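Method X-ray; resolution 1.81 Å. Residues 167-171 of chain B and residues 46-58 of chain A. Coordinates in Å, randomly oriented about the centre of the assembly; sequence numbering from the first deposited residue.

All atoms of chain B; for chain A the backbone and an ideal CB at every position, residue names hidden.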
# COMPACT_ATOMS: atom_id res chain seq x y z
N VAL B 167 -22.49 -1.00 3.94
CA VAL B 167 -21.46 -2.03 4.16
C VAL B 167 -20.20 -1.65 3.40
O VAL B 167 -20.25 -0.81 2.50
CB VAL B 167 -21.93 -3.42 3.69
CG1 VAL B 167 -23.10 -3.91 4.54
CG2 VAL B 167 -22.30 -3.38 2.21
N SER B 168 -19.07 -2.24 3.78
CA SER B 168 -17.79 -2.02 3.09
C SER B 168 -17.88 -2.29 1.58
O SER B 168 -18.51 -3.27 1.16
CB SER B 168 -16.72 -2.98 3.64
OG SER B 168 -15.54 -2.92 2.84
N PHE B 169 -17.22 -1.44 0.79
CA PHE B 169 -17.17 -1.67 -0.66
C PHE B 169 -16.49 -2.98 -1.00
O PHE B 169 -16.74 -3.57 -2.05
CB PHE B 169 -16.43 -0.52 -1.36
CG PHE B 169 -17.09 0.81 -1.21
CD1 PHE B 169 -18.32 1.05 -1.80
CD2 PHE B 169 -16.50 1.81 -0.48
CE1 PHE B 169 -18.95 2.26 -1.65
CE2 PHE B 169 -17.11 3.04 -0.34
CZ PHE B 169 -18.34 3.27 -0.93
N GLU B 170 -15.63 -3.46 -0.10
CA GLU B 170 -14.89 -4.67 -0.38
C GLU B 170 -15.77 -5.92 -0.36
O GLU B 170 -15.44 -6.93 -0.99
CB GLU B 170 -13.72 -4.83 0.61
CG GLU B 170 -12.85 -6.04 0.33
CD GLU B 170 -11.58 -6.05 1.13
OE1 GLU B 170 -11.43 -5.17 2.01
OE2 GLU B 170 -10.73 -6.93 0.87
N ASP B 171 -16.89 -5.87 0.37
CA ASP B 171 -17.68 -7.09 0.58
C ASP B 171 -18.90 -7.22 -0.33
O ASP B 171 -19.59 -8.24 -0.32
CB ASP B 171 -18.06 -7.18 2.07
CG ASP B 171 -16.83 -7.32 2.95
OD1 ASP B 171 -15.89 -8.04 2.52
OD2 ASP B 171 -16.77 -6.69 4.02
N UNK A 46 -14.76 9.70 -8.03
CA UNK A 46 -13.76 9.17 -7.10
C UNK A 46 -14.36 8.05 -6.24
O UNK A 46 -13.76 6.98 -6.09
CB UNK A 46 -13.22 10.29 -6.21
N UNK A 47 -15.54 8.29 -5.68
CA UNK A 47 -16.19 7.29 -4.84
C UNK A 47 -16.46 5.98 -5.59
O UNK A 47 -16.32 4.89 -5.03
CB UNK A 47 -17.50 7.85 -4.29
N UNK A 48 -16.85 6.09 -6.85
CA UNK A 48 -17.19 4.89 -7.62
C UNK A 48 -16.00 3.94 -7.86
O UNK A 48 -16.20 2.81 -8.29
CB UNK A 48 -17.78 5.31 -8.97
N UNK A 49 -14.78 4.41 -7.61
CA UNK A 49 -13.60 3.58 -7.74
C UNK A 49 -13.27 2.85 -6.44
O UNK A 49 -12.40 1.98 -6.41
CB UNK A 49 -12.41 4.43 -8.18
N UNK A 50 -13.96 3.21 -5.36
CA UNK A 50 -13.74 2.57 -4.05
C UNK A 50 -13.76 1.03 -4.03
O UNK A 50 -12.91 0.41 -3.37
CB UNK A 50 -14.81 3.07 -3.08
N UNK A 51 -14.72 0.39 -4.72
CA UNK A 51 -14.69 -1.07 -4.69
C UNK A 51 -13.39 -1.69 -5.25
O UNK A 51 -12.97 -2.74 -4.76
CB UNK A 51 -15.89 -1.61 -5.48
N UNK A 52 -12.77 -1.05 -6.23
CA UNK A 52 -11.51 -1.58 -6.77
C UNK A 52 -10.33 -1.18 -5.89
O UNK A 52 -9.45 -1.99 -5.62
CB UNK A 52 -11.29 -1.08 -8.20
N UNK A 53 -10.29 0.09 -5.47
CA UNK A 53 -9.15 0.59 -4.70
C UNK A 53 -9.15 0.03 -3.28
O UNK A 53 -8.10 -0.23 -2.69
CB UNK A 53 -9.17 2.12 -4.66
N UNK A 54 -10.34 -0.10 -2.69
CA UNK A 54 -10.45 -0.58 -1.33
C UNK A 54 -10.70 0.44 -0.24
O UNK A 54 -10.76 0.06 0.92
CB UNK A 54 -9.16 -1.33 -0.98
N UNK A 55 -10.86 1.72 -0.57
CA UNK A 55 -11.11 2.72 0.48
C UNK A 55 -12.55 2.79 0.95
O UNK A 55 -13.47 2.99 0.15
CB UNK A 55 -10.69 4.10 -0.02
N UNK A 56 -12.76 2.60 2.25
CA UNK A 56 -14.10 2.68 2.83
C UNK A 56 -14.27 4.05 3.47
O UNK A 56 -14.08 4.23 4.68
CB UNK A 56 -14.33 1.57 3.85
N UNK A 57 -14.59 5.03 2.63
CA UNK A 57 -14.68 6.43 3.02
C UNK A 57 -15.96 7.06 2.49
O UNK A 57 -16.56 6.58 1.54
CB UNK A 57 -13.46 7.20 2.52
N UNK A 58 -16.36 8.15 3.14
CA UNK A 58 -17.47 8.95 2.68
C UNK A 58 -16.83 10.04 1.85
O UNK A 58 -15.93 10.75 2.32
CB UNK A 58 -18.32 9.50 3.83

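Chain B offers chain A one large apolar group, the ring of Phe B169, and beside it two donors, the backbone N of Phe B169 and OG of Ser B168.

Position 46 is helical and its ideal CB has nothing of chain B within 5.5 Å, so this contact sets no preference; it is Ile A46. Position 47 points sideways, and its CB is likewise beyond 5.5 Å, but a longer apolar chain could reach the tip of the ring. Leucine, isoleucine or methionine would suit. Leu A47 does so, placing CD1 3.8 Å from CZ of Phe B169.

Positions 48 and 49 lie within a type I turn from 47 to 50, and neither meets chain B. They are Glu A48 and Gly A49.

Position 50 faces the ring closely. Its CB points toward chain B, and the ideal CB lies 3.3 Å from CD2 of Phe B169, which is tight and favours a small residue. Ala A50 fits: its CB sits over one face of the Phe B169 ring, 3.7 Å from the centroid and 27° off the normal, a CH-pi contact.

At 51 the phi of -60° is compatible with proline, and the sideways CB, 4.0 Å from O of Phe B169, leaves room for a compact apolar group, so alanine or valine could also serve. Pro A51 packs its CG 4.0 Å from CB of Phe B169.

Positions 52 and 53 continue the helix without touching chain B; they are His A52 and Trp A53. At 54 phi turns to +102° just after the helix, and a CB would be jammed against the preceding carbonyl O, which by itself calls for glycine. Gly A54 is found.

Position 55 directs its CB away, so chain B leaves the side chain open. In Tyr A55, OH donates to O of Ile A46 (2.7 Å), while its own backbone O lies at the ring edge, 3.3 Å from CD2 of Phe B169.

Position 56 has a sideways CB 4.8 Å from OG of Ser B168, near both donors. A short acceptor is indicated: aspartate, or asparagine through its single oxygen. Asp A56 uses both oxygens: N of Phe B169 donates to OD1 (2.9 Å, 154°), and OG of Ser B168 donates to OD2 (2.7 Å).

Positions 57 and 58 point away, so many residues would do. They are Leu A57, whose backbone O lies 4.0 Å from CE2 of Phe B169 at the ring edge, and Asp A58.

Chain A, residues 46-58: ILEGAPHWGYDLD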
# COMPACT_ATOMS: atom_id res chain seq x y z
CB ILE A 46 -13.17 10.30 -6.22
CG1 ILE A 46 -12.26 11.22 -7.06
CG2 ILE A 46 -12.41 9.71 -5.03
CD1 ILE A 46 -11.89 12.55 -6.36
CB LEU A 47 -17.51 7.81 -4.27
CG LEU A 47 -18.18 6.88 -3.26
CD1 LEU A 47 -17.32 6.74 -2.01
CD2 LEU A 47 -19.58 7.40 -2.92
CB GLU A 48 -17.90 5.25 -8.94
CG GLU A 48 -19.32 5.73 -8.69
CD GLU A 48 -20.05 6.24 -9.91
OE1 GLU A 48 -19.41 6.39 -10.99
OE2 GLU A 48 -21.28 6.47 -9.80
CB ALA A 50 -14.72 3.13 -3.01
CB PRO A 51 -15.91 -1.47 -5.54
CG PRO A 51 -16.86 -0.31 -5.37
CD PRO A 51 -15.96 0.90 -5.35
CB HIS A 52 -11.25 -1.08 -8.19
CG HIS A 52 -12.12 -1.70 -9.23
ND1 HIS A 52 -12.23 -3.06 -9.39
CD2 HIS A 52 -12.88 -1.15 -10.21
CE1 HIS A 52 -13.05 -3.33 -10.39
NE2 HIS A 52 -13.44 -2.18 -10.92
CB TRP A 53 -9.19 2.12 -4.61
CG TRP A 53 -8.58 2.91 -5.75
CD1 TRP A 53 -9.24 3.73 -6.63
CD2 TRP A 53 -7.19 3.01 -6.08
NE1 TRP A 53 -8.35 4.31 -7.50
CE2 TRP A 53 -7.08 3.88 -7.19
CE3 TRP A 53 -6.02 2.43 -5.56
CZ2 TRP A 53 -5.86 4.21 -7.77
CZ3 TRP A 53 -4.80 2.75 -6.15
CH2 TRP A 53 -4.73 3.63 -7.24
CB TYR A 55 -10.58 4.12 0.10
CG TYR A 55 -10.84 4.62 -1.32
CD1 TYR A 55 -12.07 5.17 -1.69
CD2 TYR A 55 -9.82 4.62 -2.26
CE1 TYR A 55 -12.29 5.66 -2.97
CE2 TYR A 55 -10.02 5.10 -3.54
CZ TYR A 55 -11.24 5.62 -3.89
OH TYR A 55 -11.39 6.09 -5.18
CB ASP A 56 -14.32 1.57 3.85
CG ASP A 56 -14.62 0.23 3.19
OD1 ASP A 56 -15.31 0.24 2.15
OD2 ASP A 56 -14.17 -0.82 3.70
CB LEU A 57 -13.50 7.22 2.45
CG LEU A 57 -12.11 6.73 2.84
CD1 LEU A 57 -11.06 7.38 1.96
CD2 LEU A 57 -11.83 7.00 4.33
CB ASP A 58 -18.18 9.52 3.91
CG ASP A 58 -19.43 10.29 3.57
OD1 ASP A 58 -19.93 10.15 2.44
OD2 ASP A 58 -19.90 11.04 4.46
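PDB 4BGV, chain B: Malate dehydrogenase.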